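Local coordinates for ABC transporter, substrate binding protein (PDB 3EAF) that probably captures a small solute outside the cell and delivers it to an ABC transporter for uptake, and binds a magnesium ion, at residues N279-E283 / D284-L288; D376-R379 / Y380-E384. All blocks are in the same frame, centred on the assembly; numbering follows the deposited sequence.

Contact 1: residues N279-E283 / D284-L288; sequences NGVSE and DQINL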
ATOM      1  N   ASN A 279      24.518  -1.477  -1.799  1.00 19.24           N
ATOM      2  CA  ASN A 279      24.400  -1.111  -0.395  1.00 19.22           C
ATOM      3  C   ASN A 279      24.534  -2.288   0.584  1.00 19.29           C
ATOM      4  O   ASN A 279      24.154  -2.188   1.745  1.00 19.44           O
ATOM      5  CB  ASN A 279      23.114  -0.308  -0.178  1.00 18.94           C
ATOM      6  CG  ASN A 279      23.164   1.057  -0.856  1.00 18.35           C
ATOM      7  OD1 ASN A 279      23.725   2.009  -0.320  1.00 17.29           O
ATOM      8  ND2 ASN A 279      22.574   1.152  -2.039  1.00 18.39           N
ATOM      9  N   GLY A 280      25.098  -3.391   0.109  1.00 19.80           N
ATOM     10  CA  GLY A 280      25.413  -4.535   0.961  1.00 20.65           C
ATOM     11  C   GLY A 280      24.204  -5.203   1.589  1.00 21.48           C
ATOM     12  O   GLY A 280      24.284  -5.704   2.715  1.00 21.67           O
ATOM     13  N   VAL A 281      23.086  -5.203   0.861  1.00 21.59           N
ATOM     14  CA  VAL A 281      21.859  -5.880   1.288  1.00 21.94           C
ATOM     15  C   VAL A 281      21.714  -7.195   0.522  1.00 22.66           C
ATOM     16  O   VAL A 281      21.734  -7.215  -0.711  1.00 22.25           O
ATOM     17  CB  VAL A 281      20.600  -4.985   1.069  1.00 21.67           C
ATOM     18  CG1 VAL A 281      19.314  -5.770   1.291  1.00 21.26           C
ATOM     19  CG2 VAL A 281      20.642  -3.760   1.978  1.00 21.68           C
ATOM     20  N   SER A 282      21.568  -8.288   1.267  1.00 23.57           N
ATOM     21  CA  SER A 282      21.417  -9.619   0.692  1.00 24.79           C
ATOM     22  C   SER A 282      20.170  -9.719  -0.197  1.00 25.12           C
ATOM     23  O   SER A 282      19.113  -9.170   0.138  1.00 25.30           O
ATOM     24  CB  SER A 282      21.373 -10.654   1.816  1.00 24.84           C
ATOM     25  OG  SER A 282      20.895 -11.898   1.347  1.00 27.22           O
ATOM     26  N   GLU A 283      20.308 -10.415  -1.326  1.00 25.45           N
ATOM     27  CA  GLU A 283      19.229 -10.591  -2.307  1.00 25.80           C
ATOM     28  C   GLU A 283      17.938 -11.138  -1.686  1.00 25.27           C
ATOM     29  O   GLU A 283      16.838 -10.692  -2.039  1.00 25.13           O
ATOM     30  CB  GLU A 283      19.700 -11.480  -3.472  1.00 25.90           C
ATOM     31  CG  GLU A 283      18.598 -11.918  -4.453  1.00 27.23           C
ATOM     32  CD  GLU A 283      19.109 -12.747  -5.641  1.00 27.69           C
ATOM     33  OE1 GLU A 283      20.263 -13.246  -5.599  1.00 29.79           O
ATOM     34  OE2 GLU A 283      18.340 -12.903  -6.620  1.00 29.34           O
ATOM     35  N   ASP A 284      18.073 -12.086  -0.757  1.00 24.77           N
ATOM     36  CA  ASP A 284      16.914 -12.696  -0.101  1.00 24.44           C
ATOM     37  C   ASP A 284      16.147 -11.768   0.864  1.00 23.63           C
ATOM     38  O   ASP A 284      15.112 -12.153   1.415  1.00 23.47           O
ATOM     39  CB  ASP A 284      17.300 -14.021   0.583  1.00 25.09           C
ATOM     40  CG  ASP A 284      18.195 -13.835   1.815  1.00 26.74           C
ATOM     41  OD1 ASP A 284      18.548 -12.692   2.187  1.00 27.78           O
ATOM     42  OD2 ASP A 284      18.555 -14.868   2.422  1.00 29.74           O
ATOM     43  N   GLN A 285      16.656 -10.553   1.061  1.00 22.37           N
ATOM     44  CA  GLN A 285      15.968  -9.553   1.868  1.00 21.69           C
ATOM     45  C   GLN A 285      15.065  -8.662   1.017  1.00 19.99           C
ATOM     46  O   GLN A 285      14.361  -7.802   1.540  1.00 19.73           O
ATOM     47  CB  GLN A 285      16.970  -8.701   2.654  1.00 21.69           C
ATOM     48  CG  GLN A 285      17.763  -9.493   3.686  1.00 23.52           C
ATOM     49  CD  GLN A 285      18.513  -8.609   4.671  1.00 24.01           C
ATOM     50  OE1 GLN A 285      18.680  -7.405   4.455  1.00 27.37           O
ATOM     51  NE2 GLN A 285      18.969  -9.212   5.772  1.00 27.23           N
ATOM     52  N   ILE A 286      15.093  -8.871  -0.295  1.00 18.35           N
ATOM     53  CA  ILE A 286      14.291  -8.068  -1.217  1.00 16.85           C
ATOM     54  C   ILE A 286      12.943  -8.755  -1.419  1.00 15.79           C
ATOM     55  O   ILE A 286      12.870  -9.866  -1.949  1.00 15.55           O
ATOM     56  CB  ILE A 286      15.025  -7.835  -2.560  1.00 16.82           C
ATOM     57  CG1 ILE A 286      16.402  -7.186  -2.323  1.00 17.01           C
ATOM     58  CG2 ILE A 286      14.167  -7.014  -3.536  1.00 16.74           C
ATOM     59  CD1 ILE A 286      16.362  -5.817  -1.638  1.00 15.84           C
ATOM     60  N   ASN A 287      11.886  -8.089  -0.970  1.00 14.08           N
ATOM     61  CA  ASN A 287      10.538  -8.646  -0.993  1.00 12.49           C
ATOM     62  C   ASN A 287       9.533  -7.566  -1.384  1.00 11.19           C
ATOM     63  O   ASN A 287       9.919  -6.426  -1.633  1.00 10.57           O
ATOM     64  CB  ASN A 287      10.194  -9.265   0.372  1.00 12.72           C
ATOM     65  CG  ASN A 287      10.387  -8.286   1.533  1.00 13.16           C
ATOM     66  OD1 ASN A 287       9.932  -7.144   1.490  1.00 13.61           O
ATOM     67  ND2 ASN A 287      11.070  -8.736   2.571  1.00 13.95           N
ATOM     68  N   LEU A 288       8.251  -7.925  -1.432  1.00 10.05           N
ATOM     69  CA  LEU A 288       7.184  -6.969  -1.765  1.00  8.91           C
ATOM     70  C   LEU A 288       7.217  -5.673  -0.930  1.00  8.70           C
ATOM     71  O   LEU A 288       7.007  -4.577  -1.459  1.00  8.48           O
ATOM     72  CB  LEU A 288       5.814  -7.642  -1.630  1.00  8.87           C
ATOM     73  CG  LEU A 288       4.590  -6.725  -1.704  1.00  8.78           C
ATOM     74  CD1 LEU A 288       4.439  -6.137  -3.111  1.00  7.17           C
ATOM     75  CD2 LEU A 288       3.330  -7.468  -1.264  1.00  8.50           C
TER
HETATM   76  O   HOH W   1      14.198 -11.706  -3.472  1.00 29.60           O
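S282 OG donates to D284 OD1 at 2.6 Å, reaching the oxygen from above the carboxylate plane. A chi1 of 165° sets S282 OG beside the carbonyl carbon, on the side where D284, at chi1 70°, brings its carboxylate. Serine hydroxyl and aspartate carboxylate, each one or two bonds from CB, meet here across one intervening residue. Behind this pair the backbone closes a tight 3-10 turn: Q285 N donates to S282 O at 3.0 Å and I286 N to E283 O at 3.1 Å. On another side of the turn V281 CG1 meets Q285 OE1 at 3.6 Å, the two side chains crossing at about a right angle, and touches I286 CD1 at 4.2 Å. I286 carries the turn inward, packing on L30 of helix 18-38 and on I272, F273 and A276 of helix 267-278. A water donates to both E283 O and I286 O, the latter at 2.7 Å. Beyond the turn N287 is the N-cap of helix 288-304, its OD1 accepting from V290 N. The connection is thus an exposed polar turn, with V281 and I286 giving it an aliphatic side, and donation from the S282 hydroxyl would tend to favour D284 as an anion.

Contact 2: residues D376-R379 / Y380-E384; sequences DCAR and YTIEE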
ATOM      1  N   ASP A 376     -17.844   2.768  -8.917  1.00 18.88           N
ATOM      2  CA  ASP A 376     -16.996   3.878  -8.501  1.00 18.45           C
ATOM      3  C   ASP A 376     -16.553   3.703  -7.047  1.00 17.84           C
ATOM      4  O   ASP A 376     -16.965   4.457  -6.156  1.00 17.33           O
ATOM      5  CB  ASP A 376     -17.710   5.210  -8.714  1.00 18.88           C
ATOM      6  CG  ASP A 376     -16.743   6.374  -8.874  1.00 20.21           C
ATOM      7  OD1 ASP A 376     -15.544   6.239  -8.545  1.00 21.57           O
ATOM      8  OD2 ASP A 376     -17.191   7.439  -9.330  1.00 23.42           O
ATOM      9  N   CYS A 377     -15.715   2.691  -6.830  1.00 16.95           N
ATOM     10  CA  CYS A 377     -15.203   2.326  -5.508  1.00 16.84           C
ATOM     11  C   CYS A 377     -14.626   3.521  -4.751  1.00 16.05           C
ATOM     12  O   CYS A 377     -14.931   3.726  -3.571  1.00 16.00           O
ATOM     13  CB  CYS A 377     -14.121   1.254  -5.646  1.00 16.77           C
ATOM     14  SG  CYS A 377     -14.339   0.130  -7.041  1.00 19.82           S
ATOM     15  N   ALA A 378     -13.794   4.296  -5.441  1.00 15.36           N
ATOM     16  CA  ALA A 378     -13.112   5.446  -4.860  1.00 15.18           C
ATOM     17  C   ALA A 378     -14.097   6.469  -4.319  1.00 15.24           C
ATOM     18  O   ALA A 378     -14.039   6.829  -3.144  1.00 14.74           O
ATOM     19  CB  ALA A 378     -12.193   6.089  -5.887  1.00 14.89           C
ATOM     20  N   ARG A 379     -15.007   6.929  -5.178  1.00 15.16           N
ATOM     21  CA  ARG A 379     -15.954   7.960  -4.772  1.00 15.81           C
ATOM     22  C   ARG A 379     -16.942   7.503  -3.694  1.00 15.73           C
ATOM     23  O   ARG A 379     -17.395   8.324  -2.901  1.00 15.87           O
ATOM     24  CB  ARG A 379     -16.652   8.584  -5.980  1.00 16.10           C
ATOM     25  CG  ARG A 379     -15.699   9.467  -6.784  1.00 17.53           C
ATOM     26  CD  ARG A 379     -16.409  10.289  -7.848  1.00 20.28           C
ATOM     27  NE  ARG A 379     -15.454  11.040  -8.663  1.00 20.73           N
ATOM     28  CZ  ARG A 379     -14.778  10.533  -9.689  1.00 21.52           C
ATOM     29  NH1 ARG A 379     -14.942   9.264 -10.045  1.00 22.60           N
ATOM     30  NH2 ARG A 379     -13.929  11.301 -10.359  1.00 22.22           N
ATOM     31  N   TYR A 380     -17.230   6.200  -3.636  1.00 15.86           N
ATOM     32  CA  TYR A 380     -18.055   5.643  -2.553  1.00 16.33           C
ATOM     33  C   TYR A 380     -17.435   5.979  -1.205  1.00 16.65           C
ATOM     34  O   TYR A 380     -18.127   6.420  -0.286  1.00 16.40           O
ATOM     35  CB  TYR A 380     -18.204   4.119  -2.663  1.00 16.39           C
ATOM     36  CG  TYR A 380     -18.936   3.599  -3.889  1.00 16.13           C
ATOM     37  CD1 TYR A 380     -19.709   4.440  -4.694  1.00 16.09           C
ATOM     38  CD2 TYR A 380     -18.877   2.247  -4.221  1.00 15.65           C
ATOM     39  CE1 TYR A 380     -20.380   3.948  -5.823  1.00 15.65           C
ATOM     40  CE2 TYR A 380     -19.546   1.750  -5.330  1.00 16.46           C
ATOM     41  CZ  TYR A 380     -20.297   2.605  -6.124  1.00 16.67           C
ATOM     42  OH  TYR A 380     -20.962   2.101  -7.224  1.00 18.00           O
ATOM     43  N   THR A 381     -16.123   5.777  -1.101  1.00 16.80           N
ATOM     44  CA  THR A 381     -15.399   6.013   0.139  1.00 17.24           C
ATOM     45  C   THR A 381     -15.266   7.511   0.431  1.00 18.11           C
ATOM     46  O   THR A 381     -15.429   7.937   1.575  1.00 17.83           O
ATOM     47  CB  THR A 381     -14.017   5.321   0.119  1.00 17.01           C
ATOM     48  OG1 THR A 381     -14.197   3.923  -0.136  1.00 15.71           O
ATOM     49  CG2 THR A 381     -13.293   5.496   1.455  1.00 16.27           C
ATOM     50  N   ILE A 382     -14.983   8.297  -0.609  1.00 19.30           N
ATOM     51  CA  ILE A 382     -14.836   9.753  -0.481  1.00 20.63           C
ATOM     52  C   ILE A 382     -16.125  10.393   0.050  1.00 21.88           C
ATOM     53  O   ILE A 382     -16.079  11.259   0.933  1.00 22.08           O
ATOM     54  CB  ILE A 382     -14.407  10.404  -1.823  1.00 20.47           C
ATOM     55  CG1 ILE A 382     -12.997   9.933  -2.215  1.00 19.70           C
ATOM     56  CG2 ILE A 382     -14.453  11.923  -1.729  1.00 20.57           C
ATOM     57  CD1 ILE A 382     -12.708   9.981  -3.704  1.00 19.17           C
ATOM     58  N   GLU A 383     -17.264   9.938  -0.470  1.00 23.20           N
ATOM     59  CA  GLU A 383     -18.575  10.464  -0.084  1.00 24.81           C
ATOM     60  C   GLU A 383     -19.072   9.995   1.299  1.00 25.14           C
ATOM     61  O   GLU A 383     -20.093  10.488   1.791  1.00 25.19           O
ATOM     62  CB  GLU A 383     -19.608  10.181  -1.190  1.00 24.81           C
ATOM     63  CG  GLU A 383     -19.386  11.029  -2.459  1.00 25.90           C
ATOM     64  CD  GLU A 383     -20.109  10.506  -3.700  1.00 26.53           C
ATOM     65  OE1 GLU A 383     -20.972   9.599  -3.582  1.00 28.41           O
ATOM     66  OE2 GLU A 383     -19.807  11.012  -4.811  1.00 29.00           O
ATOM     67  N   GLU A 384     -18.346   9.061   1.923  1.00 25.62           N
ATOM     68  CA  GLU A 384     -18.679   8.565   3.275  1.00 26.06           C
ATOM     69  C   GLU A 384     -18.749   9.664   4.333  1.00 26.50           C
ATOM     70  O   GLU A 384     -17.746  10.328   4.621  1.00 26.59           O
ATOM     71  CB  GLU A 384     -17.677   7.500   3.731  1.00 25.95           C
ATOM     72  CG  GLU A 384     -18.217   6.094   3.707  1.00 24.98           C
ATOM     73  CD  GLU A 384     -17.136   5.045   3.838  1.00 23.94           C
ATOM     74  OE1 GLU A 384     -16.301   5.133   4.767  1.00 24.52           O
ATOM     75  OE2 GLU A 384     -17.131   4.116   3.011  1.00 22.94           O
TER
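With chi1 at -64°, Y380 lays its ring against the first turn of helix 377-382, where D376 O sits over one ring face, offset toward the rim and 3.1 Å from Y380 CG. The same oxygen accepts from Y380 N at 3.1 Å, nearly along the C=O axis. K164 makes a cation-pi contact with this ring.

D376, its chi1 at -156°, swings its carboxylate forward over the first turn, where the extended chain of R379 brings its guanidinium back. R379 NH1 donates to D376 OD2 at 3.0 Å in a salt bridge, on the syn lone pair and close to the guanidinium plane, with the carboxylate carbon at the guanidinium edge. D376 OD1 meanwhile accepts a weak bond from R379 N at 3.5 Å. Aspartate suits this N-cap because its two oxygens can serve the backbone N-H and the side chain of one residue together.

On the next turn I382 N donates to A378 O in the carbonyl plane, and I382 CD1 lies 3.5 Å from that oxygen; E383 N closes onto R379 O at 2.9 Å. Small A378 and C377 fit the buried side, C377 against helix 124-139, while T381 OG1 is hydrogen-bonded to S125 OG. R379 also makes a cation-pi contact with F345. The positive end of the helix dipole and the arginine would both tend to keep D376 an anion, which could reinforce its weak capping bond to R379 N.

In the fold
Contact 1 comes first along the chain, in the loop between helices 267-278 and 288-304; contact 2 follows on helix 377-382, near the C-terminal end of the model. They lie on opposite sides of the chain's centre, with centres 37 Å apart and nearest atoms about 20 Å apart, and share no helix or strand. The chain folds round two mixed sheets, as in periplasmic binding proteins, whose two lobes commonly close on a ligand. Contact 1 lies away from the magnesium site; the side chain of R379 in contact 2 is about 13 Å from the ion. One links two helices across an exposed loop that leans on helix 18-38; the other sets the C-terminal helix against helices 124-139 and 159-165.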